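Local coordinates for ABC-type transport system, sugar-family extracellular solute-binding protein (Peptoclostridium difficile 630, PDB 6HNI), which binds tyrosine as the extracellular substrate-binding lipoprotein of an ABC transporter, probably delivering it for uptake, and also has adhesive properties, at residues A[26-31]-A[87-92]; A[30-35]-A[66-71]; A[95-100]-A[119-124]. The protein carries 1 engineered substitution. All coordinates share one frame; numbering follows the deposited sequence. Where two conformers were deposited one is given.

Contact 1. Residues A[26-31]-A[87-92]; sequences IGITQL and LIFAIS. With TYR (tyrosine), chain B.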
ATOM      1  N   ILE A  26       9.242  19.869  -7.749  1.00 15.22           N
ATOM      2  CA  ILE A  26       8.386  18.720  -7.466  1.00 14.28           C
ATOM      3  C   ILE A  26       8.355  18.571  -5.949  1.00 13.85           C
ATOM      4  O   ILE A  26       9.355  18.533  -5.300  1.00 17.03           O
ATOM      5  CB  ILE A  26       8.934  17.429  -8.111  1.00 14.73           C
ATOM      6  CG1 ILE A  26       9.083  17.586  -9.644  1.00 18.46           C
ATOM      7  CG2 ILE A  26       8.087  16.232  -7.672  1.00 17.14           C
ATOM      8  CD1 ILE A  26       9.718  16.364 -10.258  1.00 23.15           C
ATOM      9  N   GLY A  27       7.142  18.443  -5.422  1.00 12.01           N
ATOM     10  CA  GLY A  27       6.950  18.064  -4.000  1.00 11.86           C
ATOM     11  C   GLY A  27       6.550  16.607  -3.900  1.00 12.50           C
ATOM     12  O   GLY A  27       5.641  16.189  -4.628  1.00 14.79           O
ATOM     13  N   ILE A  28       7.259  15.865  -3.030  1.00 11.38           N
ATOM     14  CA  ILE A  28       6.869  14.472  -2.766  1.00 11.55           C
ATOM     15  C   ILE A  28       6.345  14.441  -1.317  1.00 11.73           C
ATOM     16  O   ILE A  28       7.021  14.866  -0.427  1.00 12.58           O
ATOM     17  CB  ILE A  28       8.040  13.509  -2.885  1.00 11.43           C
ATOM     18  CG1 ILE A  28       8.707  13.568  -4.292  1.00 12.78           C
ATOM     19  CG2 ILE A  28       7.567  12.089  -2.545  1.00 11.54           C
ATOM     20  CD1 ILE A  28       9.794  12.557  -4.534  1.00 13.93           C
ATOM     21  N   THR A  29       5.110  13.976  -1.222  1.00 10.93           N
ATOM     22  CA  THR A  29       4.442  13.850   0.124  1.00 11.16           C
ATOM     23  C   THR A  29       4.186  12.375   0.360  1.00 10.60           C
ATOM     24  O   THR A  29       3.435  11.730  -0.346  1.00 12.88           O
ATOM     25  CB  THR A  29       3.201  14.740   0.194  1.00 11.40           C
ATOM     26  OG1 THR A  29       2.539  14.472   1.484  1.00 12.89           O
ATOM     27  CG2 THR A  29       2.177  14.525  -0.856  1.00 12.36           C
ATOM     28  N   GLN A  30       4.869  11.860   1.384  1.00 11.44           N
ATOM     29  CA  GLN A  30       4.779  10.445   1.737  1.00 11.38           C
ATOM     30  C   GLN A  30       4.233  10.306   3.183  1.00 12.43           C
ATOM     31  O   GLN A  30       4.684  11.003   4.065  1.00 13.07           O
ATOM     32  CB  GLN A  30       6.156   9.801   1.653  1.00 12.33           C
ATOM     33  CG  GLN A  30       6.179   8.308   1.871  1.00 13.14           C
ATOM     34  CD  GLN A  30       7.542   7.661   1.692  1.00 12.05           C
ATOM     35  OE1 GLN A  30       8.316   8.057   0.785  1.00 15.46           O
ATOM     36  NE2 GLN A  30       7.835   6.615   2.461  1.00 14.47           N
ATOM     37  N   LEU A  31       3.266   9.412   3.379  1.00 11.21           N
ATOM     38  CA  LEU A  31       2.653   9.319   4.725  1.00 11.05           C
ATOM     39  C   LEU A  31       3.636   8.944   5.843  1.00 11.98           C
ATOM     40  O   LEU A  31       3.638   9.567   6.920  1.00 13.26           O
ATOM     41  CB  LEU A  31       1.505   8.332   4.635  1.00 10.65           C
ATOM     42  CG  LEU A  31       0.820   7.968   5.971  1.00 11.60           C
ATOM     43  CD1 LEU A  31       0.201   9.216   6.534  1.00 12.26           C
ATOM     44  CD2 LEU A  31      -0.173   6.878   5.663  1.00 14.09           C
ATOM     45  N   LEU A  87       4.514  20.157  -9.686  1.00 12.48           N
ATOM     46  CA  LEU A  87       3.960  18.805  -9.631  0.60 12.44           C
ATOM     47  C   LEU A  87       4.076  18.347  -8.182  1.00 11.46           C
ATOM     48  O   LEU A  87       5.072  18.566  -7.528  1.00 13.05           O
ATOM     49  CB  LEU A  87       4.779  17.862 -10.526  0.60 14.22           C
ATOM     50  CG  LEU A  87       4.498  16.355 -10.407  0.60 14.58           C
ATOM     51  CD1 LEU A  87       3.140  16.070 -10.943  0.60 18.73           C
ATOM     52  CD2 LEU A  87       5.541  15.563 -11.202  0.60 15.84           C
ATOM     53  N   ILE A  88       3.017  17.649  -7.746  1.00 10.72           N
ATOM     54  CA  ILE A  88       3.025  16.945  -6.434  1.00 11.67           C
ATOM     55  C   ILE A  88       2.902  15.444  -6.645  1.00 11.98           C
ATOM     56  O   ILE A  88       2.057  15.021  -7.414  1.00 13.54           O
ATOM     57  CB  ILE A  88       1.863  17.450  -5.588  1.00 10.61           C
ATOM     58  CG1 ILE A  88       2.071  18.905  -5.205  1.00 12.51           C
ATOM     59  CG2 ILE A  88       1.741  16.596  -4.286  1.00 10.92           C
ATOM     60  CD1 ILE A  88       0.838  19.588  -4.648  1.00 15.40           C
ATOM     61  N   PHE A  89       3.832  14.711  -6.080  1.00 11.54           N
ATOM     62  CA  PHE A  89       3.779  13.249  -6.095  1.00 10.23           C
ATOM     63  C   PHE A  89       3.364  12.821  -4.659  1.00  9.90           C
ATOM     64  O   PHE A  89       4.066  13.093  -3.703  1.00 10.70           O
ATOM     65  CB  PHE A  89       5.164  12.706  -6.436  1.00 11.53           C
ATOM     66  CG  PHE A  89       5.327  11.202  -6.358  1.00 11.96           C
ATOM     67  CD1 PHE A  89       4.341  10.323  -6.812  1.00 12.25           C
ATOM     68  CD2 PHE A  89       6.495  10.680  -5.869  1.00 12.55           C
ATOM     69  CE1 PHE A  89       4.539   8.927  -6.680  1.00 13.39           C
ATOM     70  CE2 PHE A  89       6.700   9.311  -5.770  1.00 13.10           C
ATOM     71  CZ  PHE A  89       5.707   8.460  -6.213  1.00 13.26           C
ATOM     72  N   ALA A  90       2.205  12.160  -4.636  1.00  9.87           N
ATOM     73  CA  ALA A  90       1.586  11.755  -3.309  1.00  9.86           C
ATOM     74  C   ALA A  90       1.583  10.229  -3.206  1.00 10.40           C
ATOM     75  O   ALA A  90       1.063   9.511  -4.072  1.00 12.33           O
ATOM     76  CB  ALA A  90       0.170  12.337  -3.193  1.00 12.05           C
ATOM     77  N   ILE A  91       2.118   9.755  -2.064  1.00  9.88           N
ATOM     78  CA  ILE A  91       2.331   8.357  -1.842  1.00  9.55           C
ATOM     79  C   ILE A  91       1.431   7.970  -0.660  1.00  9.92           C
ATOM     80  O   ILE A  91       1.725   8.362   0.465  1.00 12.01           O
ATOM     81  CB  ILE A  91       3.806   8.044  -1.518  1.00 10.23           C
ATOM     82  CG1 ILE A  91       4.742   8.525  -2.669  1.00 11.85           C
ATOM     83  CG2 ILE A  91       4.020   6.582  -1.207  1.00 10.19           C
ATOM     84  CD1 ILE A  91       6.175   8.452  -2.232  1.00 13.80           C
ATOM     85  N   SER A  92       0.431   7.155  -1.012  1.00  9.96           N
ATOM     86  CA  SER A  92      -0.675   6.646  -0.122  1.00 10.12           C
ATOM     87  C   SER A  92      -1.928   7.462  -0.278  1.00 10.93           C
ATOM     88  O   SER A  92      -1.935   8.655  -0.598  1.00 12.49           O
ATOM     89  CB  SER A  92      -0.289   6.575   1.362  1.00 11.59           C
ATOM     90  OG  SER A  92      -0.447   7.832   1.988  1.00 12.86           O
TER
HETATM   91  N   TYR B 401      -2.880   0.964  -0.312  1.00 10.93           N
HETATM   92  CA  TYR B 401      -2.515   1.944   0.727  1.00 10.93           C
HETATM   93  C   TYR B 401      -3.261   3.246   0.481  1.00 11.51           C
HETATM   94  O   TYR B 401      -2.959   4.223   1.155  1.00 11.91           O
HETATM   95  CB  TYR B 401      -0.990   2.077   0.915  1.00 10.40           C
HETATM   96  CG  TYR B 401      -0.361   0.826   1.434  1.00  9.31           C
HETATM   97  CD1 TYR B 401      -0.659   0.386   2.757  1.00 10.39           C
HETATM   98  CD2 TYR B 401       0.446   0.018   0.692  1.00 11.24           C
HETATM   99  CE1 TYR B 401      -0.155  -0.802   3.219  1.00 11.71           C
HETATM  100  CE2 TYR B 401       0.963  -1.177   1.142  1.00 10.99           C
HETATM  101  CZ  TYR B 401       0.644  -1.606   2.452  1.00 11.01           C
HETATM  102  OH  TYR B 401       1.144  -2.806   2.920  1.00 12.96           O
HETATM  103  OXT TYR B 401      -4.194   3.277  -0.295  1.00 11.69           O
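I28 and F89 lie side by side on one face of a parallel sheet and point the same way. The F89 ring takes I28 CG1 at its edge, in plane. I28 CG2 approaches F89 CD2 to 3.8 Å. One face of the same ring carries I91 CG1, offset toward the rim. F89 CG is anti to its backbone N (chi1 174°), and the ring also stacks with F44 of helix 35-50. Q30 runs out extended and crosses I91 obliquely, with Q30 OE1 3.7 Å from I91 CD1. On the other face, T29 CG2 sits in the crowded position between its backbone N and carbonyl carbon. T29 CG2 rests 3.8 Å from A90 CB and also meets I88 CG2.

Strands 26-30 and 87-91 are neighbours in the five-stranded sheet of this periplasmic-binding-protein lobe. Four strong backbone bonds join them, all nearly along the C=O axis; F89 N to G27 O is 2.8 Å. Past the strand, L31 N to I91 O is weak at 3.5 Å. There L31 CB packs 3.3 Å from S92 OG, which is hydrogen-bonded to S95 OG. The contact is buried and largely apolar on the I28 and F89 face, where D38 OD1 meets Q30 NE2. G27 and T29 pair their backbone with 87-91, while I26, I28 and Q30 turn to strand 59-65. Pairing thus carries through to the C-terminal strand ends, where S92 CB lies 3.6 Å from O of the bound tyrosine.

Contact 2. Residues A[30-35]-A[66-71]; sequences QLVEHP and AQNDMP. With TYR (tyrosine), chain B; EDO (1,2-ethanediol), chain E.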
ATOM      1  N   GLN A  30       4.869  11.860   1.384  1.00 11.44           N
ATOM      2  CA  GLN A  30       4.779  10.445   1.737  1.00 11.38           C
ATOM      3  C   GLN A  30       4.233  10.306   3.183  1.00 12.43           C
ATOM      4  O   GLN A  30       4.684  11.003   4.065  1.00 13.07           O
ATOM      5  CB  GLN A  30       6.156   9.801   1.653  1.00 12.33           C
ATOM      6  CG  GLN A  30       6.179   8.308   1.871  1.00 13.14           C
ATOM      7  CD  GLN A  30       7.542   7.661   1.692  1.00 12.05           C
ATOM      8  OE1 GLN A  30       8.316   8.057   0.785  1.00 15.46           O
ATOM      9  NE2 GLN A  30       7.835   6.615   2.461  1.00 14.47           N
ATOM     10  N   LEU A  31       3.266   9.412   3.379  1.00 11.21           N
ATOM     11  CA  LEU A  31       2.653   9.319   4.725  1.00 11.05           C
ATOM     12  C   LEU A  31       3.636   8.944   5.843  1.00 11.98           C
ATOM     13  O   LEU A  31       3.638   9.567   6.920  1.00 13.26           O
ATOM     14  CB  LEU A  31       1.505   8.332   4.635  1.00 10.65           C
ATOM     15  CG  LEU A  31       0.820   7.968   5.971  1.00 11.60           C
ATOM     16  CD1 LEU A  31       0.201   9.216   6.534  1.00 12.26           C
ATOM     17  CD2 LEU A  31      -0.173   6.878   5.663  1.00 14.09           C
ATOM     18  N   VAL A  32       4.434   7.916   5.582  1.00 12.32           N
ATOM     19  CA  VAL A  32       5.293   7.293   6.578  1.00 13.52           C
ATOM     20  C   VAL A  32       6.319   6.418   5.846  1.00 12.63           C
ATOM     21  O   VAL A  32       6.057   5.995   4.745  1.00 14.00           O
ATOM     22  CB  VAL A  32       4.439   6.467   7.600  1.00 15.21           C
ATOM     23  CG1 VAL A  32       3.804   5.272   6.927  1.00 15.21           C
ATOM     24  CG2 VAL A  32       5.264   6.070   8.840  1.00 17.51           C
ATOM     25  N   GLU A  33       7.433   6.091   6.479  1.00 14.47           N
ATOM     26  CA  GLU A  33       8.298   4.990   6.027  1.00 16.43           C
ATOM     27  C   GLU A  33       7.692   3.623   6.389  1.00 15.57           C
ATOM     28  O   GLU A  33       7.664   3.183   7.582  1.00 20.21           O
ATOM     29  CB  GLU A  33       9.677   5.104   6.649  1.00 19.16           C
ATOM     30  CG  GLU A  33      10.455   6.347   6.280  1.00 26.27           C
ATOM     31  CD  GLU A  33      11.718   6.512   7.106  1.00 35.50           C
ATOM     32  OE1 GLU A  33      12.070   5.580   7.842  1.00 46.99           O
ATOM     33  OE2 GLU A  33      12.370   7.571   7.010  1.00 50.20           O
ATOM     34  N   HIS A  34       7.151   2.948   5.400  1.00 14.84           N
ATOM     35  CA  HIS A  34       6.943   1.489   5.437  1.00 14.14           C
ATOM     36  C   HIS A  34       7.390   0.965   4.050  1.00 13.83           C
ATOM     37  O   HIS A  34       7.467   1.770   3.109  1.00 14.46           O
ATOM     38  CB  HIS A  34       5.564   1.002   5.929  1.00 13.92           C
ATOM     39  CG  HIS A  34       4.362   1.283   5.062  1.00 13.09           C
ATOM     40  ND1 HIS A  34       4.038   0.524   3.955  1.00 13.13           N
ATOM     41  CD2 HIS A  34       3.303   2.116   5.262  1.00 13.64           C
ATOM     42  CE1 HIS A  34       2.867   0.933   3.483  1.00 12.83           C
ATOM     43  NE2 HIS A  34       2.382   1.877   4.276  1.00 13.86           N
ATOM     44  N   PRO A  35       7.742  -0.321   3.925  1.00 13.95           N
ATOM     45  CA  PRO A  35       8.504  -0.711   2.731  1.00 13.78           C
ATOM     46  C   PRO A  35       7.880  -0.384   1.405  1.00 12.69           C
ATOM     47  O   PRO A  35       8.583   0.083   0.467  1.00 14.19           O
ATOM     48  CB  PRO A  35       8.729  -2.212   2.911  1.00 15.37           C
ATOM     49  CG  PRO A  35       8.806  -2.364   4.419  1.00 16.04           C
ATOM     50  CD  PRO A  35       7.796  -1.383   4.946  1.00 14.15           C
ATOM     51  N   ALA A  66       5.327  12.626   6.485  1.00 13.97           N
ATOM     52  CA  ALA A  66       4.382  12.999   7.573  1.00 13.53           C
ATOM     53  C   ALA A  66       4.591  12.224   8.864  1.00 14.35           C
ATOM     54  O   ALA A  66       3.923  12.508   9.843  1.00 17.60           O
ATOM     55  CB  ALA A  66       2.968  12.849   7.125  1.00 13.37           C
ATOM     56  N   GLN A  67       5.433  11.201   8.827  1.00 15.98           N
ATOM     57  CA  GLN A  67       5.661  10.312   9.977  0.50 16.78           C
ATOM     58  C   GLN A  67       4.369   9.760  10.575  1.00 16.47           C
ATOM     59  O   GLN A  67       4.228   9.643  11.825  1.00 20.90           O
ATOM     60  CB  GLN A  67       6.527  11.019  11.015  0.50 20.16           C
ATOM     61  CG  GLN A  67       7.928  11.342  10.529  0.50 22.02           C
ATOM     62  CD  GLN A  67       8.755  12.016  11.603  0.50 23.57           C
ATOM     63  OE1 GLN A  67       8.771  13.231  11.707  0.50 27.22           O
ATOM     64  NE2 GLN A  67       9.403  11.225  12.437  0.50 27.69           N
ATOM     65  N   ASN A  68       3.464   9.373   9.692  1.00 16.10           N
ATOM     66  CA  ASN A  68       2.163   8.771  10.013  1.00 16.37           C
ATOM     67  C   ASN A  68       1.183   9.695  10.701  1.00 17.45           C
ATOM     68  O   ASN A  68       0.135   9.243  11.178  1.00 21.47           O
ATOM     69  CB  ASN A  68       2.280   7.436  10.786  1.00 19.80           C
ATOM     70  CG  ASN A  68       1.734   6.255  10.011  1.00 19.17           C
ATOM     71  OD1 ASN A  68       1.030   6.402   9.011  1.00 22.58           O
ATOM     72  ND2 ASN A  68       2.037   5.057  10.491  1.00 27.17           N
ATOM     73  N   ASP A  69       1.474  10.981  10.751  1.00 18.36           N
ATOM     74  CA  ASP A  69       0.622  11.977  11.418  1.00 17.04           C
ATOM     75  C   ASP A  69      -0.347  12.594  10.406  1.00 16.31           C
ATOM     76  O   ASP A  69       0.078  13.319   9.478  1.00 17.63           O
ATOM     77  CB  ASP A  69       1.517  13.085  11.988  1.00 18.59           C
ATOM     78  CG  ASP A  69       0.759  14.067  12.855  1.00 21.07           C
ATOM     79  OD1 ASP A  69       0.249  13.638  13.898  1.00 28.29           O
ATOM     80  OD2 ASP A  69       0.631  15.249  12.451  1.00 24.68           O
ATOM     81  N   MET A  70      -1.637  12.390  10.574  1.00 17.16           N
ATOM     82  CA  MET A  70      -2.615  12.912   9.625  1.00 19.62           C
ATOM     83  C   MET A  70      -2.625  14.424   9.488  1.00 17.33           C
ATOM     84  O   MET A  70      -2.638  14.924   8.338  1.00 18.12           O
ATOM     85  CB  MET A  70      -4.019  12.365   9.840  1.00 22.11           C
ATOM     86  CG  MET A  70      -4.089  10.862   9.664  1.00 21.94           C
ATOM     87  SD  MET A  70      -3.657  10.259   8.032  1.00 26.78           S
ATOM     88  CE  MET A  70      -3.134   8.611   8.485  1.00 33.01           C
ATOM     89  N   PRO A  71      -2.467  15.193  10.573  1.00 16.82           N
ATOM     90  CA  PRO A  71      -2.382  16.635  10.393  1.00 17.35           C
ATOM     91  C   PRO A  71      -1.193  17.093   9.538  1.00 17.01           C
ATOM     92  O   PRO A  71      -1.298  18.102   8.790  1.00 17.35           O
ATOM     93  CB  PRO A  71      -2.240  17.175  11.808  1.00 18.65           C
ATOM     94  CG  PRO A  71      -2.980  16.181  12.618  1.00 19.24           C
ATOM     95  CD  PRO A  71      -2.735  14.837  11.984  1.00 16.91           C
TER
HETATM   96  N   TYR B 401      -2.880   0.964  -0.312  1.00 10.93           N
HETATM   97  CA  TYR B 401      -2.515   1.944   0.727  1.00 10.93           C
HETATM   98  C   TYR B 401      -3.261   3.246   0.481  1.00 11.51           C
HETATM   99  O   TYR B 401      -2.959   4.223   1.155  1.00 11.91           O
HETATM  100  CB  TYR B 401      -0.990   2.077   0.915  1.00 10.40           C
HETATM  101  CG  TYR B 401      -0.361   0.826   1.434  1.00  9.31           C
HETATM  102  CD1 TYR B 401      -0.659   0.386   2.757  1.00 10.39           C
HETATM  103  CD2 TYR B 401       0.446   0.018   0.692  1.00 11.24           C
HETATM  104  CE1 TYR B 401      -0.155  -0.802   3.219  1.00 11.71           C
HETATM  105  CE2 TYR B 401       0.963  -1.177   1.142  1.00 10.99           C
HETATM  106  CZ  TYR B 401       0.644  -1.606   2.452  1.00 11.01           C
HETATM  107  OH  TYR B 401       1.144  -2.806   2.920  1.00 12.96           O
HETATM  108  OXT TYR B 401      -4.194   3.277  -0.295  1.00 11.69           O
HETATM  109  C1  EDO E 404       8.829   6.999  10.211  1.00 35.38           C
HETATM  110  O1  EDO E 404       8.516   7.453   8.857  1.00 27.83           O
HETATM  111  C2  EDO E 404       7.683   7.195  11.213  1.00 40.29           C
HETATM  112  O2  EDO E 404       8.007   8.050  12.311  1.00 46.07           O
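A type I' turn, A66 to D69, packs on the loop after strand 24-30, at the C-terminal ends of the strands of the parallel sheet in this periplasmic-binding-protein lobe. Its closing bond runs from D69 N to A66 O.

Two backbone hydrogen bonds join the segments. A66 N gives to Q30 O nearly along the C=O axis, at 3.0 Å, and so continues the pairing of strands 24-30 and 59-65. N68 N gives to L31 O at 2.8 Å, from above the carbonyl plane. Q67 N is also near L31 O, but its angle is poor. Within the loop, Q30 NE2 gives a straight bond to V32 O at 3.0 Å. The donor stands above the carbonyl plane, while V32 O lies near the Q30 amide plane.

The van der Waals part centres on the N68 side chain, whose amide crosses L31 and V32 obliquely. N68 OD1 lies 3.4 Å from L31 CG, and V32 CB lies 3.6 Å from N68 CG. V32 CG1 takes the crowded position between backbone N and carbonyl carbon (chi1 67°). M70 bends at chi2, so that CE reaches L31 CD1. The N68 ND2 end makes a weak hydrogen bond to S222.

Two bound molecules meet the loop. E33 N donates to O1 of an ethanediol, probably from the crystallisation liquor. H34 belongs to the tyrosine pocket, and its NE2 is bonded to N218 OD1. H34 CE1 lies 3.5 Å from CE1 of the bound tyrosine.

Contact 3. Residues A[95-100]-A[119-124]; sequences SAQAAF and AGLVKT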
ATOM      1  N   SER A  95      -2.056  10.700   2.022  1.00 11.38           N
ATOM      2  CA  SER A  95      -1.247  11.792   1.485  1.00 10.26           C
ATOM      3  C   SER A  95      -1.865  12.412   0.217  1.00 10.46           C
ATOM      4  O   SER A  95      -1.855  13.624   0.064  1.00 11.74           O
ATOM      5  CB  SER A  95       0.144  11.244   1.197  1.00 11.57           C
ATOM      6  OG  SER A  95       0.812  10.736   2.355  1.00 12.31           O
ATOM      7  N   ALA A  96      -2.445  11.552  -0.619  1.00 10.34           N
ATOM      8  CA  ALA A  96      -3.133  11.992  -1.827  1.00 10.36           C
ATOM      9  C   ALA A  96      -4.371  12.803  -1.559  1.00  9.89           C
ATOM     10  O   ALA A  96      -4.661  13.789  -2.205  1.00 11.98           O
ATOM     11  CB  ALA A  96      -3.429  10.811  -2.720  1.00 11.15           C
ATOM     12  N   GLN A  97      -5.170  12.324  -0.575  1.00 10.58           N
ATOM     13  CA  GLN A  97      -6.373  13.061  -0.216  1.00 10.45           C
ATOM     14  C   GLN A  97      -6.050  14.460   0.306  1.00 10.64           C
ATOM     15  O   GLN A  97      -6.741  15.434  -0.052  1.00 12.55           O
ATOM     16  CB  GLN A  97      -7.237  12.289   0.814  1.00 10.44           C
ATOM     17  CG  GLN A  97      -7.888  11.102   0.193  1.00 11.08           C
ATOM     18  CD  GLN A  97      -8.761  10.360   1.216  1.00 12.89           C
ATOM     19  OE1 GLN A  97      -8.268  10.006   2.301  1.00 17.42           O
ATOM     20  NE2 GLN A  97      -9.991  10.058   0.821  1.00 15.57           N
ATOM     21  N   ALA A  98      -4.995  14.549   1.104  1.00 10.89           N
ATOM     22  CA  ALA A  98      -4.551  15.843   1.593  1.00 10.98           C
ATOM     23  C   ALA A  98      -4.099  16.790   0.445  1.00 10.84           C
ATOM     24  O   ALA A  98      -4.421  17.940   0.454  1.00 12.27           O
ATOM     25  CB  ALA A  98      -3.456  15.693   2.601  1.00 12.88           C
ATOM     26  N   ALA A  99      -3.304  16.238  -0.481  1.00 10.79           N
ATOM     27  CA  ALA A  99      -2.810  17.016  -1.640  1.00 10.73           C
ATOM     28  C   ALA A  99      -4.013  17.540  -2.436  1.00 11.29           C
ATOM     29  O   ALA A  99      -4.077  18.720  -2.773  1.00 12.76           O
ATOM     30  CB  ALA A  99      -1.933  16.130  -2.480  1.00 12.69           C
ATOM     31  N   PHE A 100      -5.007  16.674  -2.680  1.00 11.91           N
ATOM     32  CA  PHE A 100      -6.192  17.064  -3.414  1.00 11.55           C
ATOM     33  C   PHE A 100      -7.027  18.131  -2.691  1.00 12.06           C
ATOM     34  O   PHE A 100      -7.560  19.061  -3.318  1.00 14.04           O
ATOM     35  CB  PHE A 100      -6.983  15.822  -3.829  1.00 12.68           C
ATOM     36  CG  PHE A 100      -8.188  16.081  -4.714  1.00 12.60           C
ATOM     37  CD1 PHE A 100      -8.041  16.680  -5.982  1.00 15.05           C
ATOM     38  CD2 PHE A 100      -9.462  15.708  -4.316  1.00 15.59           C
ATOM     39  CE1 PHE A 100      -9.148  16.873  -6.795  1.00 16.44           C
ATOM     40  CE2 PHE A 100     -10.551  15.880  -5.134  1.00 17.33           C
ATOM     41  CZ  PHE A 100     -10.402  16.453  -6.381  1.00 17.98           C
ATOM     42  N   ALA A 119     -11.717   7.094  -2.846  1.00 12.70           N
ATOM     43  CA  ALA A 119     -11.027   8.142  -2.116  1.00 13.29           C
ATOM     44  C   ALA A 119     -11.399   9.545  -2.590  1.00 12.95           C
ATOM     45  O   ALA A 119     -10.942  10.523  -1.993  1.00 15.61           O
ATOM     46  CB  ALA A 119      -9.524   7.958  -2.202  1.00 14.07           C
ATOM     47  N   GLY A 120     -12.221   9.649  -3.632  1.00 13.70           N
ATOM     48  CA  GLY A 120     -12.688  10.956  -4.111  1.00 14.73           C
ATOM     49  C   GLY A 120     -11.700  11.711  -5.000  1.00 13.63           C
ATOM     50  O   GLY A 120     -11.890  12.886  -5.218  1.00 18.60           O
ATOM     51  N   LEU A 121     -10.667  11.023  -5.464  1.00 12.18           N
ATOM     52  CA  LEU A 121      -9.555  11.707  -6.216  1.00 12.69           C
ATOM     53  C   LEU A 121      -9.815  11.854  -7.689  1.00 12.97           C
ATOM     54  O   LEU A 121      -9.239  12.779  -8.292  1.00 14.47           O
ATOM     55  CB  LEU A 121      -8.318  10.898  -5.999  1.00 12.52           C
ATOM     56  CG  LEU A 121      -7.805  10.786  -4.528  1.00 12.61           C
ATOM     57  CD1 LEU A 121      -6.725   9.750  -4.385  1.00 14.79           C
ATOM     58  CD2 LEU A 121      -7.338  12.133  -3.986  1.00 14.17           C
ATOM     59  N   VAL A 122     -10.503  10.911  -8.299  1.00 14.48           N
ATOM     60  CA  VAL A 122     -10.742  10.868  -9.743  1.00 14.14           C
ATOM     61  C   VAL A 122     -12.185  10.496  -9.950  1.00 15.65           C
ATOM     62  O   VAL A 122     -12.779   9.777  -9.086  1.00 16.56           O
ATOM     63  CB  VAL A 122      -9.809   9.870 -10.433  1.00 13.26           C
ATOM     64  CG1 VAL A 122      -8.345  10.200 -10.150  1.00 14.45           C
ATOM     65  CG2 VAL A 122     -10.074   8.422 -10.089  1.00 13.30           C
ATOM     66  N   LYS A 123     -12.764  10.930 -11.051  1.00 15.80           N
ATOM     67  CA  LYS A 123     -14.145  10.548 -11.378  1.00 17.78           C
ATOM     68  C   LYS A 123     -14.256   9.124 -11.892  1.00 16.95           C
ATOM     69  O   LYS A 123     -15.134   8.389 -11.446  1.00 18.30           O
ATOM     70  CB  LYS A 123     -14.746  11.493 -12.373  1.00 19.56           C
ATOM     71  CG  LYS A 123     -14.927  12.889 -11.791  1.00 24.43           C
ATOM     72  CD  LYS A 123     -15.426  13.867 -12.855  1.00 29.99           C
ATOM     73  CE  LYS A 123     -15.276  15.285 -12.342  1.00 37.31           C
ATOM     74  NZ  LYS A 123     -15.985  16.247 -13.220  1.00 46.25           N
ATOM     75  N   THR A 124     -13.376   8.749 -12.807  1.00 16.93           N
ATOM     76  CA  THR A 124     -13.187   7.364 -13.273  1.00 17.78           C
ATOM     77  C   THR A 124     -11.685   7.100 -13.419  1.00 16.83           C
ATOM     78  O   THR A 124     -10.904   8.032 -13.571  1.00 16.73           O
ATOM     79  CB  THR A 124     -13.848   7.082 -14.632  1.00 19.49           C
ATOM     80  OG1 THR A 124     -13.117   7.711 -15.680  1.00 23.82           O
ATOM     81  CG2 THR A 124     -15.271   7.583 -14.692  1.00 23.03           C
TER
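F100 CG stands anti to the backbone N (chi1 -175°), which directs the ring from helix 93-102 toward the loop 119-124. L121 CG is anti to its carbonyl carbon (chi1 -63°), and its two methyls turn back to the helix. Q97 CG is likewise anti to the carbonyl carbon. Its chain then runs extended, bringing the amide up to A119.

L121 and F100 slide past each other in opposite directions. L121 CD2 rests 3.7 Å from F100 CB and 3.6 Å from A96 O. L121 CD1 meets A96 CB at 3.8 Å. The backbone of the loop passes beside the ring. G120 O comes to 3.3 Å from F100 CE2, while L121 O lies over one face, 4.3 Å above the plane and offset toward the rim. K104 makes a cation-pi contact with the same ring.

One hydrogen bond joins the segments. Q97 NE2 donates to A119 O at 3.0 Å, with an N-H...O angle of 165°. NE2 approaches in the carbonyl plane, on a lone pair, and the acceptor lies close to the amide plane of Q97.

The contact joins the helix after strand 87-91 to the loop between strands 108-113 and 132-136. L121 also touches V113, and F100 touches V132. A buried leucine therefore supplies the apolar grip, and a directional amide bond fixes the A119 carbonyl at the partly exposed end.

In the fold
The three contacts belong to one lobe, and contacts 1 and 2 diverge from shared residues Q30 and L31. Their centres lie about 11 Å apart. In contact 1 strand 24-30 pairs with 87-91, and in contact 2 its end meets the turn after strand 59-65. Contact 3 follows in series: helix 93-102 starts just beyond S92, and the centre of contact 3 lies about 12 Å from that of contact 1. S95 joins them, with S95 OG 3.0 Å from L31 N and A96 packing on A90. Contacts 1 and 2 both touch the bound tyrosine, through S92 and H34. Contact 3 stands farther back, the side chain of A119 about 7 Å from the ligand.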